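Local atomic coordinates of methylocystis parvus OBBP MbnE (Methylocystis parvus OBBP, PDB entry 5ICQ), a protein that probably binds the copper-chelating peptide methanobactin in the periplasm, as a solute-binding protein of family 5 that serves its transport. Residues His36-His41 with Leu193-Ala198; Pro44-Asp49 with Gln104-Thr109; Asp51-Ala56 with Arg255-Phe260; Leu99-Gln104 with Tyr111-Gln116. All blocks are in the same frame, centred on the assembly; numbering follows the deposited sequence.

Near the N terminus, residues 36-41 hold the short strand 38-39, at the edge of the six-stranded antiparallel sheet. Contact 1 joins them to the helix of residues 193-198. It closes the long loop that holds contacts 2 and 4 entirely. Residues 44-49 follow and meet the turn between strands 100-103 and 109-120 in contact 2. Residues 51-56 then pack on residues 255-260 in contact 3, which crosses contacts 1 and 2 along the chain and encloses contact 4. Contact 4 crosses contact 2, sharing Gln104 with it. Contacts 1 to 3 tie the N-terminal arm to helix 193-198, the hairpin turn and the loop before strand 262-268; contact 4 pairs the hairpin strands.

Contact 1 of 4, residues His36-His41 with Leu193-Ala198; sequences HGLAMH and LPLILA
Leu38 and Met40 meet the helix of residues 193-198 mainly at Leu195. Leu38 has CG anti to its backbone N (chi1 178°), which carries the isobutyl end toward the helix. There CD2 lies 3.7 Å from Leu195 CD1, and CG follows close behind on the same methyl. Leu195 turns the other way at its first torsion, with chi1 at -73°. Its CD1 lies mainly against Leu38, and its CD2 against Met40, with Leu195 CD2 3.6 Å from Met40 N. Met40 CB is also near, at 3.8 Å from Leu195 CD2. The Met40 chain bends at its second torsion, and this brings SD within 4.0 Å of Leu195 CD1. Pro194 adds a lighter touch, with its CB 4.4 Å from Leu38 CD2. The strand of residues 38-39 is a short edge of the antiparallel sheet, paired with strand 109-120; Leu38 and Met40 bond through their backbones to Leu110 and Phe108. All the touching residues are buried. The chemistry across this contact is therefore apolar, and helix and strand are held here by the fit of apolar side chains rather than by polar bonds.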
loop_
_atom_site.group_PDB
_atom_site.type_symbol
_atom_site.label_atom_id
_atom_site.label_comp_id
_atom_site.label_asym_id
_atom_site.label_seq_id
_atom_site.Cartn_x
_atom_site.Cartn_y
_atom_site.Cartn_z
ATOM N N HIS A 36 5.692 20.790 -16.183
ATOM C CA HIS A 36 6.608 19.666 -16.343
ATOM C C HIS A 36 6.674 18.806 -15.089
ATOM O O HIS A 36 7.613 18.024 -14.916
ATOM C CB HIS A 36 7.999 20.156 -16.730
ATOM C CG HIS A 36 8.062 20.711 -18.115
ATOM N ND1 HIS A 36 7.722 22.014 -18.409
ATOM C CD2 HIS A 36 8.392 20.132 -19.293
ATOM C CE1 HIS A 36 7.859 22.218 -19.707
ATOM N NE2 HIS A 36 8.266 21.093 -20.266
ATOM N N GLY A 37 5.696 18.945 -14.213
ATOM C CA GLY A 37 5.609 18.178 -12.991
ATOM C C GLY A 37 4.210 18.325 -12.441
ATOM O O GLY A 37 3.561 19.359 -12.641
ATOM N N LEU A 38 3.727 17.299 -11.758
ATOM C CA LEU A 38 2.382 17.312 -11.200
ATOM C C LEU A 38 2.448 16.643 -9.835
ATOM O O LEU A 38 2.667 15.429 -9.758
ATOM C CB LEU A 38 1.406 16.579 -12.118
ATOM C CG LEU A 38 -0.032 16.477 -11.617
ATOM C CD1 LEU A 38 -0.584 17.854 -11.349
ATOM C CD2 LEU A 38 -0.889 15.734 -12.636
ATOM N N ALA A 39 2.280 17.429 -8.768
ATOM C CA ALA A 39 2.180 16.895 -7.414
ATOM C C ALA A 39 0.715 16.808 -7.016
ATOM O O ALA A 39 -0.081 17.686 -7.361
ATOM C CB ALA A 39 2.929 17.774 -6.407
ATOM N N MET A 40 0.361 15.749 -6.274
ATOM C CA MET A 40 -1.019 15.624 -5.815
ATOM C C MET A 40 -1.419 16.830 -4.973
ATOM O O MET A 40 -2.514 17.385 -5.148
ATOM C CB MET A 40 -1.210 14.330 -5.015
ATOM C CG MET A 40 -2.640 14.146 -4.491
ATOM S SD MET A 40 -3.866 14.203 -5.843
ATOM C CE MET A 40 -5.359 14.638 -4.945
ATOM N N HIS A 41 -0.537 17.250 -4.058
ATOM C CA HIS A 41 -0.737 18.426 -3.220
ATOM C C HIS A 41 0.500 19.309 -3.284
ATOM O O HIS A 41 1.630 18.816 -3.241
ATOM C CB HIS A 41 -1.020 18.040 -1.755
ATOM C CG HIS A 41 -2.111 17.034 -1.597
ATOM N ND1 HIS A 41 -3.448 17.370 -1.658
ATOM C CD2 HIS A 41 -2.067 15.697 -1.386
ATOM C CE1 HIS A 41 -4.180 16.284 -1.489
ATOM N NE2 HIS A 41 -3.368 15.255 -1.326
ATOM N N LEU A 193 -7.936 12.597 -9.984
ATOM C CA LEU A 193 -8.151 11.993 -11.296
ATOM C C LEU A 193 -7.082 12.337 -12.335
ATOM O O LEU A 193 -6.691 11.427 -13.086
ATOM C CB LEU A 193 -9.555 12.358 -11.804
ATOM C CG LEU A 193 -9.999 11.729 -13.125
ATOM C CD1 LEU A 193 -9.880 10.231 -13.043
ATOM C CD2 LEU A 193 -11.443 12.127 -13.432
ATOM N N PRO A 194 -6.566 13.571 -12.439
ATOM C CA PRO A 194 -5.504 13.821 -13.430
ATOM C C PRO A 194 -4.248 12.998 -13.206
ATOM O O PRO A 194 -3.597 12.615 -14.188
ATOM C CB PRO A 194 -5.220 15.320 -13.274
ATOM C CG PRO A 194 -6.496 15.886 -12.750
ATOM C CD PRO A 194 -7.012 14.830 -11.811
ATOM N N LEU A 195 -3.884 12.722 -11.948
ATOM C CA LEU A 195 -2.701 11.909 -11.681
ATOM C C LEU A 195 -2.965 10.437 -11.977
ATOM O O LEU A 195 -2.066 9.724 -12.432
ATOM C CB LEU A 195 -2.233 12.079 -10.229
ATOM C CG LEU A 195 -1.548 13.392 -9.848
ATOM C CD1 LEU A 195 -2.557 14.508 -9.600
ATOM C CD2 LEU A 195 -0.657 13.190 -8.639
ATOM N N ILE A 196 -4.186 9.967 -11.710
ATOM C CA ILE A 196 -4.567 8.607 -12.087
ATOM C C ILE A 196 -4.490 8.435 -13.603
ATOM O O ILE A 196 -3.991 7.419 -14.103
ATOM C CB ILE A 196 -5.974 8.287 -11.548
ATOM C CG1 ILE A 196 -5.948 8.168 -10.023
ATOM C CG2 ILE A 196 -6.514 6.996 -12.167
ATOM C CD1 ILE A 196 -7.313 8.213 -9.397
ATOM N N LEU A 197 -4.983 9.419 -14.358
ATOM C CA LEU A 197 -4.868 9.354 -15.815
ATOM C C LEU A 197 -3.412 9.388 -16.260
ATOM O O LEU A 197 -3.042 8.740 -17.248
ATOM C CB LEU A 197 -5.638 10.512 -16.458
ATOM C CG LEU A 197 -7.153 10.495 -16.243
ATOM C CD1 LEU A 197 -7.784 11.806 -16.710
ATOM C CD2 LEU A 197 -7.764 9.318 -16.981
ATOM N N ALA A 198 -2.577 10.141 -15.546
ATOM C CA ALA A 198 -1.173 10.276 -15.908
ATOM C C ALA A 198 -0.374 8.996 -15.701
ATOM O O ALA A 198 0.680 8.836 -16.325
ATOM C CB ALA A 198 -0.551 11.416 -15.102
#

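Contact 2 of 4, residues Pro44-Asp49 with Gln104-Thr109; sequences PQLPKD and QDEPFT
Gln45 and Glu106 meet where the N-terminal arm crosses the turn of a beta hairpin. Residues 104-109 link strand 100-103 to strand 109-120, and residues 44-49 run past them as a loop. Glu106 carries the contact, and its side chain can be followed outward. CB points toward the arm. A chi1 of -63° turns CG away from the carbonyl carbon, and the chain then runs extended. This CG is 4.2 Å from Gln45 CB. The carboxylate carbon CD comes nearer, 3.6 Å from Gln45 CB. At the tip the two oxygens have different partners. OE1 accepts the backbone N-H of Gln45, with Gln45 N at 3.0 Å from Glu106 OE1 and an angle of 152° at the hydrogen. It also accepts the hydroxyl of Thr109, whose OG1 is 2.7 Å from Glu106 OE1. The two donors come from opposite faces of the carboxylate plane, so OE1 is gripped from both sides. OE2 is bonded to the hydroxyl of Tyr111, which also bonds to Leu46 N. With both oxygens held, the buried carboxylate probably has little freedom to rotate. These donors would probably stabilise its negative charge. Beside the carboxylate, Thr109 and Pro44 pack together. The hydroxyl and the methyl of Thr109 part at CB, and one residue serves both the acid and the proline. The methyl carbon Thr109 CG2 rests 3.7 Å from Pro44 CB.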
loop_
_atom_site.group_PDB
_atom_site.type_symbol
_atom_site.label_atom_id
_atom_site.label_comp_id
_atom_site.label_asym_id
_atom_site.label_seq_id
_atom_site.Cartn_x
_atom_site.Cartn_y
_atom_site.Cartn_z
ATOM N N PRO A 44 5.576 20.404 -7.361
ATOM C CA PRO A 44 6.623 19.387 -7.522
ATOM C C PRO A 44 7.920 19.894 -6.918
ATOM O O PRO A 44 8.251 21.073 -7.035
ATOM C CB PRO A 44 6.736 19.222 -9.047
ATOM C CG PRO A 44 5.491 19.848 -9.610
ATOM C CD PRO A 44 5.113 20.935 -8.656
ATOM N N GLN A 45 8.649 19.006 -6.240
ATOM C CA GLN A 45 9.844 19.469 -5.544
ATOM C C GLN A 45 11.068 19.561 -6.451
ATOM O O GLN A 45 12.006 20.294 -6.121
ATOM C CB GLN A 45 10.123 18.575 -4.337
ATOM C CG GLN A 45 9.031 18.654 -3.254
ATOM C CD GLN A 45 8.682 20.088 -2.809
ATOM O OE1 GLN A 45 7.872 20.774 -3.438
ATOM N NE2 GLN A 45 9.287 20.529 -1.711
ATOM N N LEU A 46 11.072 18.853 -7.625
ATOM C CA LEU A 46 12.224 18.985 -8.518
ATOM C C LEU A 46 12.039 20.165 -9.472
ATOM O O LEU A 46 10.935 20.379 -9.991
ATOM C CB LEU A 46 12.430 17.711 -9.344
ATOM C CG LEU A 46 12.596 16.402 -8.572
ATOM C CD1 LEU A 46 12.729 15.196 -9.511
ATOM C CD2 LEU A 46 13.775 16.485 -7.615
ATOM N N PRO A 47 13.111 20.914 -9.739
ATOM C CA PRO A 47 13.030 21.993 -10.729
ATOM C C PRO A 47 12.767 21.446 -12.123
ATOM O O PRO A 47 13.033 20.281 -12.427
ATOM C CB PRO A 47 14.406 22.663 -10.647
ATOM C CG PRO A 47 15.312 21.613 -10.088
ATOM C CD PRO A 47 14.460 20.774 -9.165
ATOM N N LYS A 48 12.247 22.324 -12.984
ATOM C CA LYS A 48 11.887 21.922 -14.341
ATOM C C LYS A 48 13.049 21.249 -15.062
ATOM O O LYS A 48 12.840 20.313 -15.842
ATOM C CB LYS A 48 11.406 23.140 -15.135
ATOM C CG LYS A 48 10.918 22.804 -16.541
ATOM C CD LYS A 48 10.416 24.034 -17.289
ATOM C CE LYS A 48 11.532 25.040 -17.528
ATOM N NZ LYS A 48 11.148 26.072 -18.535
ATOM N N ASP A 49 14.279 21.681 -14.785
ATOM C CA ASP A 49 15.460 21.207 -15.495
ATOM C C ASP A 49 16.264 20.187 -14.693
ATOM O O ASP A 49 17.473 20.049 -14.916
ATOM C CB ASP A 49 16.341 22.398 -15.871
ATOM C CG ASP A 49 16.927 23.097 -14.653
ATOM O OD1 ASP A 49 16.363 22.950 -13.544
ATOM O OD2 ASP A 49 17.951 23.794 -14.804
ATOM N N GLN A 104 9.604 8.423 -6.401
ATOM C CA GLN A 104 9.362 7.875 -5.074
ATOM C C GLN A 104 10.037 8.676 -3.975
ATOM O O GLN A 104 10.014 8.259 -2.810
ATOM C CB GLN A 104 9.798 6.410 -5.018
ATOM C CG GLN A 104 8.726 5.453 -5.524
ATOM C CD GLN A 104 7.334 5.750 -4.951
ATOM O OE1 GLN A 104 7.182 6.063 -3.762
ATOM N NE2 GLN A 104 6.311 5.651 -5.798
ATOM N N ASP A 105 10.627 9.815 -4.309
ATOM C CA ASP A 105 11.182 10.705 -3.297
ATOM C C ASP A 105 10.171 11.715 -2.763
ATOM O O ASP A 105 10.518 12.510 -1.880
ATOM C CB ASP A 105 12.391 11.448 -3.859
ATOM C CG ASP A 105 13.500 11.583 -2.843
ATOM O OD1 ASP A 105 13.740 10.614 -2.085
ATOM O OD2 ASP A 105 14.121 12.657 -2.801
ATOM N N GLU A 106 8.950 11.717 -3.279
ATOM C CA GLU A 106 7.878 12.597 -2.835
ATOM C C GLU A 106 6.647 11.752 -2.553
ATOM O O GLU A 106 6.546 10.620 -3.038
ATOM C CB GLU A 106 7.570 13.662 -3.896
ATOM C CG GLU A 106 8.747 14.614 -4.163
ATOM C CD GLU A 106 8.494 15.565 -5.331
ATOM O OE1 GLU A 106 7.587 16.416 -5.244
ATOM O OE2 GLU A 106 9.208 15.455 -6.345
ATOM N N PRO A 107 5.703 12.253 -1.744
ATOM C CA PRO A 107 4.496 11.445 -1.464
ATOM C C PRO A 107 3.743 11.033 -2.720
ATOM O O PRO A 107 3.424 9.849 -2.896
ATOM C CB PRO A 107 3.651 12.372 -0.570
ATOM C CG PRO A 107 4.613 13.332 0.031
ATOM C CD PRO A 107 5.738 13.503 -0.959
ATOM N N PHE A 108 3.452 11.980 -3.608
ATOM C CA PHE A 108 2.753 11.669 -4.851
ATOM C C PHE A 108 3.021 12.764 -5.881
ATOM O O PHE A 108 2.218 13.695 -6.023
ATOM C CB PHE A 108 1.246 11.523 -4.583
ATOM C CG PHE A 108 0.471 10.810 -5.684
ATOM C CD1 PHE A 108 1.103 10.331 -6.824
ATOM C CD2 PHE A 108 -0.905 10.634 -5.568
ATOM C CE1 PHE A 108 0.375 9.676 -7.828
ATOM C CE2 PHE A 108 -1.637 9.994 -6.564
ATOM C CZ PHE A 108 -0.995 9.513 -7.697
ATOM N N THR A 109 4.146 12.672 -6.597
ATOM C CA THR A 109 4.499 13.647 -7.626
ATOM C C THR A 109 4.947 12.912 -8.878
ATOM O O THR A 109 5.671 11.912 -8.792
ATOM C CB THR A 109 5.612 14.615 -7.178
ATOM O OG1 THR A 109 5.214 15.306 -5.987
ATOM C CG2 THR A 109 5.895 15.665 -8.262
#

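Contact 3 of 4, residues Asp51-Ala56 with Arg255-Phe260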
loop_
_atom_site.group_PDB
_atom_site.type_symbol
_atom_site.label_atom_id
_atom_site.label_comp_id
_atom_site.label_asym_id
_atom_site.label_seq_id
_atom_site.Cartn_x
_atom_site.Cartn_y
_atom_site.Cartn_z
ATOM N N ASP A 51 18.160 16.940 -13.519
ATOM C CA ASP A 51 18.931 16.019 -14.343
ATOM C C ASP A 51 18.516 14.568 -14.147
ATOM O O ASP A 51 18.529 13.791 -15.103
ATOM C CB ASP A 51 20.424 16.153 -14.040
ATOM C CG ASP A 51 21.267 15.209 -14.875
ATOM O OD1 ASP A 51 21.459 15.497 -16.074
ATOM O OD2 ASP A 51 21.714 14.169 -14.343
ATOM N N HIS A 52 18.180 14.183 -12.918
ATOM C CA HIS A 52 17.781 12.813 -12.618
ATOM C C HIS A 52 17.044 12.824 -11.291
ATOM O O HIS A 52 17.131 13.791 -10.526
ATOM C CB HIS A 52 18.996 11.877 -12.553
ATOM C CG HIS A 52 20.046 12.318 -11.573
ATOM N ND1 HIS A 52 21.001 13.266 -11.879
ATOM C CD2 HIS A 52 20.276 11.953 -10.288
ATOM C CE1 HIS A 52 21.771 13.469 -10.823
ATOM N NE2 HIS A 52 21.357 12.681 -9.846
ATOM N N PHE A 53 16.315 11.745 -11.023
ATOM C CA PHE A 53 15.680 11.608 -9.716
ATOM C C PHE A 53 16.760 11.467 -8.644
ATOM O O PHE A 53 17.774 10.806 -8.873
ATOM C CB PHE A 53 14.758 10.385 -9.678
ATOM C CG PHE A 53 13.431 10.579 -10.388
ATOM C CD1 PHE A 53 13.066 11.813 -10.915
ATOM C CD2 PHE A 53 12.538 9.521 -10.486
ATOM C CE1 PHE A 53 11.836 11.987 -11.553
ATOM C CE2 PHE A 53 11.301 9.684 -11.127
ATOM C CZ PHE A 53 10.947 10.908 -11.646
ATOM N N PRO A 54 16.570 12.054 -7.458
ATOM C CA PRO A 54 17.678 12.104 -6.485
ATOM C C PRO A 54 18.080 10.749 -5.916
ATOM O O PRO A 54 19.192 10.638 -5.381
ATOM C CB PRO A 54 17.151 13.043 -5.389
ATOM C CG PRO A 54 15.674 13.043 -5.555
ATOM C CD PRO A 54 15.415 12.853 -7.025
ATOM N N TYR A 55 17.240 9.716 -6.019
ATOM C CA TYR A 55 17.610 8.376 -5.577
ATOM C C TYR A 55 18.120 7.497 -6.717
ATOM O O TYR A 55 18.239 6.278 -6.548
ATOM C CB TYR A 55 16.429 7.686 -4.878
ATOM C CG TYR A 55 15.169 7.569 -5.717
ATOM C CD1 TYR A 55 14.316 8.657 -5.869
ATOM C CD2 TYR A 55 14.823 6.371 -6.339
ATOM C CE1 TYR A 55 13.158 8.563 -6.629
ATOM C CE2 TYR A 55 13.661 6.270 -7.096
ATOM C CZ TYR A 55 12.842 7.373 -7.236
ATOM O OH TYR A 55 11.694 7.301 -7.984
ATOM N N ALA A 56 18.373 8.071 -7.882
ATOM C CA ALA A 56 19.073 7.371 -8.943
ATOM C C ALA A 56 20.512 7.863 -8.970
ATOM O O ALA A 56 20.791 9.009 -8.612
ATOM C CB ALA A 56 18.409 7.605 -10.305
ATOM N N ARG A 255 17.118 8.507 -16.117
ATOM C CA ARG A 255 18.573 8.447 -16.033
ATOM C C ARG A 255 19.003 7.813 -14.725
ATOM O O ARG A 255 18.508 8.183 -13.656
ATOM C CB ARG A 255 19.178 9.849 -16.134
ATOM C CG ARG A 255 19.058 10.471 -17.511
ATOM C CD ARG A 255 19.500 11.928 -17.489
ATOM N NE ARG A 255 19.239 12.589 -18.763
ATOM C CZ ARG A 255 18.979 13.886 -18.898
ATOM N NH1 ARG A 255 18.936 14.674 -17.827
ATOM N NH2 ARG A 255 18.760 14.393 -20.107
ATOM N N GLY A 256 19.934 6.861 -14.810
ATOM C CA GLY A 256 20.387 6.141 -13.644
ATOM C C GLY A 256 19.602 4.889 -13.333
ATOM O O GLY A 256 20.019 4.117 -12.461
ATOM N N PHE A 257 18.477 4.665 -14.005
ATOM C CA PHE A 257 17.665 3.476 -13.788
ATOM C C PHE A 257 17.935 2.470 -14.897
ATOM O O PHE A 257 18.427 2.822 -15.970
ATOM C CB PHE A 257 16.173 3.833 -13.761
ATOM C CG PHE A 257 15.768 4.684 -12.590
ATOM C CD1 PHE A 257 15.792 4.167 -11.298
ATOM C CD2 PHE A 257 15.360 6.000 -12.776
ATOM C CE1 PHE A 257 15.405 4.948 -10.217
ATOM C CE2 PHE A 257 14.967 6.788 -11.694
ATOM C CZ PHE A 257 14.991 6.265 -10.417
ATOM N N TYR A 258 17.600 1.207 -14.623
ATOM C CA TYR A 258 17.628 0.124 -15.608
ATOM C C TYR A 258 19.056 -0.148 -16.090
ATOM O O TYR A 258 19.413 0.033 -17.254
ATOM C CB TYR A 258 16.708 0.432 -16.792
ATOM C CG TYR A 258 15.412 1.055 -16.381
ATOM C CD1 TYR A 258 14.509 0.367 -15.574
ATOM C CD2 TYR A 258 15.078 2.328 -16.816
ATOM C CE1 TYR A 258 13.304 0.945 -15.216
ATOM C CE2 TYR A 258 13.891 2.911 -16.461
ATOM C CZ TYR A 258 13.011 2.225 -15.667
ATOM O OH TYR A 258 11.824 2.831 -15.327
ATOM N N ASN A 259 19.854 -0.628 -15.155
ATOM C CA ASN A 259 21.281 -0.791 -15.390
ATOM C C ASN A 259 21.677 -2.200 -15.782
ATOM O O ASN A 259 22.623 -2.371 -16.567
ATOM C CB ASN A 259 22.030 -0.347 -14.139
ATOM C CG ASN A 259 21.660 1.066 -13.769
ATOM O OD1 ASN A 259 21.775 1.965 -14.606
ATOM N ND2 ASN A 259 21.119 1.262 -12.566
ATOM N N PHE A 260 20.971 -3.206 -15.276
ATOM C CA PHE A 260 21.257 -4.578 -15.663
ATOM C C PHE A 260 20.892 -4.793 -17.124
ATOM O O PHE A 260 19.903 -4.244 -17.621
ATOM C CB PHE A 260 20.484 -5.554 -14.778
ATOM C CG PHE A 260 20.798 -5.412 -13.319
ATOM C CD1 PHE A 260 21.991 -5.900 -12.817
ATOM C CD2 PHE A 260 19.906 -4.778 -12.454
ATOM C CE1 PHE A 260 22.306 -5.769 -11.476
ATOM C CE2 PHE A 260 20.211 -4.640 -11.108
ATOM C CZ PHE A 260 21.419 -5.138 -10.619
HETATM O O HOH W 1 16.300 9.640 -12.958
#
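Phe257 puts the end of its ring among Phe53, Tyr55 and Ala56. Its chi1 of -67° swings the ring tip close to residues 51-56. Ala56 CB lies over one face in a CH-pi contact, 3.9 Å from the centroid of the Phe257 ring. The edge of the same ring is directed at the face of Tyr55 as an offset edge-to-face pair, with planes at 62°. The closest atoms there are Tyr55 CE2 and Phe257 CZ, 3.6 Å apart. Phe53 CD2 also meets the edge, 3.9 Å from Phe257 CE2. A type I beta turn from Phe53 to Ala56 gathers these three residues on one ring. Gly256, at backbone angles suited to glycine (phi 90°), leaves room for the methyl of Ala56.

Further out, one water joins the segments, accepting from Phe53 N and donating to Arg255 O. The polar edge belongs to Asp51 and Arg255. The extended arginine sends NH1 to the backbone, with Arg255 NH1 2.9 Å from Asp51 O, on a lone pair of that carbonyl. The same NH1 makes a salt bridge with Asp51 OD1 at 3.2 Å, while Asp51 OD2 takes the ND1 proton of His52. A second carboxylate, that of Asp250, bridges to Arg255 NE. Phe53 and Tyr55 also pack on Ser103 of strand 100-103. Residues 255-260 lead into strand 262-268, so the contact sits between the hairpin and the four-stranded mixed sheet.

Contact 4 of 4, residues Leu99-Gln104 with Tyr111-Gln116; sequences LMARSQ and YPLIAQ
Tyr111 has its ring turned by a chi1 of -69°, which brings one edge against Ser103. The touching atoms are Tyr111 CE2 and Ser103 CB, 3.7 Å apart. Met100 has a similar first torsion but bends at its last one (chi3 78°). This folds the methyl back over the backbone of the partner strand, with Met100 CE 3.8 Å from Tyr111 C. Leu113 turns CD2 to Ala101 CB. The Leu99 side chain crosses that of Ile114 at about a right angle, with Leu99 CD2 4.0 Å from Ile114 CG2. These residues belong to an antiparallel beta hairpin, strand 100-103 with strand 109-120, within the six-stranded sheet. Ala101 and Tyr111 are its hydrogen-bonded pair here: Ala101 N to Tyr111 O and Tyr111 N to Ala101 O are both 2.7 Å. Met100 and Pro112 form the next, non-hydrogen-bonded pair, and their side chains point apart. Beyond it the strand is broken. Leu99 O accepts from Ala115 N, and weakly from Leu113 N. Ala115 N lies 2.8 Å from Leu99 O, in the carbonyl plane on a lone pair. Leu99 and Ala115 also pack on Phe129 of the neighbouring strand 126-131.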
loop_
_atom_site.group_PDB
_atom_site.type_symbol
_atom_site.label_atom_id
_atom_site.label_comp_id
_atom_site.label_asym_id
_atom_site.label_seq_id
_atom_site.Cartn_x
_atom_site.Cartn_y
_atom_site.Cartn_z
ATOM N N LEU A 99 2.104 7.717 -18.936
ATOM C CA LEU A 99 2.374 9.038 -19.490
ATOM C C LEU A 99 3.410 9.795 -18.666
ATOM O O LEU A 99 4.207 10.568 -19.215
ATOM C CB LEU A 99 1.077 9.832 -19.567
ATOM C CG LEU A 99 0.119 9.393 -20.665
ATOM C CD1 LEU A 99 -1.258 10.050 -20.439
ATOM C CD2 LEU A 99 0.692 9.751 -22.026
ATOM N N MET A 100 3.402 9.611 -17.347
ATOM C CA MET A 100 4.331 10.301 -16.468
ATOM C C MET A 100 4.921 9.297 -15.489
ATOM O O MET A 100 4.339 8.241 -15.226
ATOM C CB MET A 100 3.653 11.465 -15.729
ATOM C CG MET A 100 3.113 12.553 -16.684
ATOM S SD MET A 100 2.376 13.967 -15.809
ATOM C CE MET A 100 3.871 14.832 -15.311
ATOM N N ALA A 101 6.108 9.623 -14.987
ATOM C CA ALA A 101 6.869 8.747 -14.107
ATOM C C ALA A 101 6.776 9.284 -12.687
ATOM O O ALA A 101 6.956 10.482 -12.463
ATOM C CB ALA A 101 8.336 8.675 -14.554
ATOM N N ARG A 102 6.513 8.407 -11.728
ATOM C CA ARG A 102 6.352 8.832 -10.342
ATOM C C ARG A 102 7.714 8.857 -9.649
ATOM O O ARG A 102 8.461 7.877 -9.705
ATOM C CB ARG A 102 5.402 7.882 -9.615
ATOM C CG ARG A 102 5.139 8.278 -8.179
ATOM C CD ARG A 102 3.979 7.453 -7.614
ATOM N NE ARG A 102 3.571 7.913 -6.288
ATOM C CZ ARG A 102 2.487 7.473 -5.652
ATOM N NH1 ARG A 102 1.701 6.574 -6.233
ATOM N NH2 ARG A 102 2.175 7.940 -4.449
ATOM N N SER A 103 8.058 9.984 -9.032
ATOM C CA SER A 103 9.245 10.024 -8.189
ATOM C C SER A 103 8.894 9.470 -6.820
ATOM O O SER A 103 7.999 9.992 -6.144
ATOM C CB SER A 103 9.798 11.437 -8.030
ATOM O OG SER A 103 10.854 11.391 -7.078
ATOM N N GLN A 104 9.604 8.423 -6.401
ATOM C CA GLN A 104 9.362 7.875 -5.074
ATOM C C GLN A 104 10.037 8.676 -3.975
ATOM O O GLN A 104 10.014 8.259 -2.810
ATOM C CB GLN A 104 9.798 6.410 -5.018
ATOM C CG GLN A 104 8.726 5.453 -5.524
ATOM C CD GLN A 104 7.334 5.750 -4.951
ATOM O OE1 GLN A 104 7.182 6.063 -3.762
ATOM N NE2 GLN A 104 6.311 5.651 -5.798
ATOM N N TYR A 111 6.466 13.127 -13.030
ATOM C CA TYR A 111 7.368 13.859 -13.905
ATOM C C TYR A 111 7.295 13.284 -15.313
ATOM O O TYR A 111 6.760 12.191 -15.506
ATOM C CB TYR A 111 8.801 13.803 -13.353
ATOM C CG TYR A 111 8.913 14.604 -12.065
ATOM C CD1 TYR A 111 9.035 15.992 -12.097
ATOM C CD2 TYR A 111 8.866 13.972 -10.818
ATOM C CE1 TYR A 111 9.122 16.739 -10.910
ATOM C CE2 TYR A 111 8.962 14.705 -9.626
ATOM C CZ TYR A 111 9.077 16.093 -9.686
ATOM O OH TYR A 111 9.154 16.844 -8.513
ATOM N N PRO A 112 7.750 14.030 -16.329
ATOM C CA PRO A 112 7.501 13.603 -17.717
ATOM C C PRO A 112 8.073 12.228 -18.039
ATOM O O PRO A 112 9.165 11.850 -17.597
ATOM C CB PRO A 112 8.178 14.695 -18.557
ATOM C CG PRO A 112 8.073 15.952 -17.669
ATOM C CD PRO A 112 8.289 15.403 -16.264
ATOM N N LEU A 113 7.307 11.480 -18.834
ATOM C CA LEU A 113 7.769 10.230 -19.423
ATOM C C LEU A 113 7.280 10.233 -20.870
ATOM O O LEU A 113 7.770 11.032 -21.675
ATOM C CB LEU A 113 7.272 9.016 -18.626
ATOM C CG LEU A 113 7.921 7.655 -18.971
ATOM C CD1 LEU A 113 9.456 7.759 -19.154
ATOM C CD2 LEU A 113 7.582 6.596 -17.925
ATOM N N ILE A 114 6.298 9.396 -21.213
ATOM C CA ILE A 114 5.764 9.438 -22.577
ATOM C C ILE A 114 5.161 10.811 -22.876
ATOM O O ILE A 114 5.292 11.333 -23.991
ATOM C CB ILE A 114 4.749 8.303 -22.797
ATOM C CG1 ILE A 114 5.471 6.959 -22.876
ATOM C CG2 ILE A 114 3.942 8.534 -24.084
ATOM C CD1 ILE A 114 4.536 5.754 -22.805
ATOM N N ALA A 115 4.511 11.429 -21.889
ATOM C CA ALA A 115 4.107 12.826 -22.022
ATOM C C ALA A 115 5.275 13.720 -21.625
ATOM O O ALA A 115 5.778 13.626 -20.498
ATOM C CB ALA A 115 2.888 13.138 -21.150
ATOM N N GLN A 116 5.701 14.598 -22.539
ATOM C CA GLN A 116 6.801 15.498 -22.218
ATOM C C GLN A 116 6.351 16.706 -21.404
ATOM O O GLN A 116 7.185 17.324 -20.737
ATOM C CB GLN A 116 7.524 15.955 -23.494
ATOM C CG GLN A 116 6.808 16.985 -24.326
ATOM C CD GLN A 116 7.645 17.425 -25.526
ATOM O OE1 GLN A 116 8.503 16.677 -26.005
ATOM N NE2 GLN A 116 7.411 18.641 -26.003
#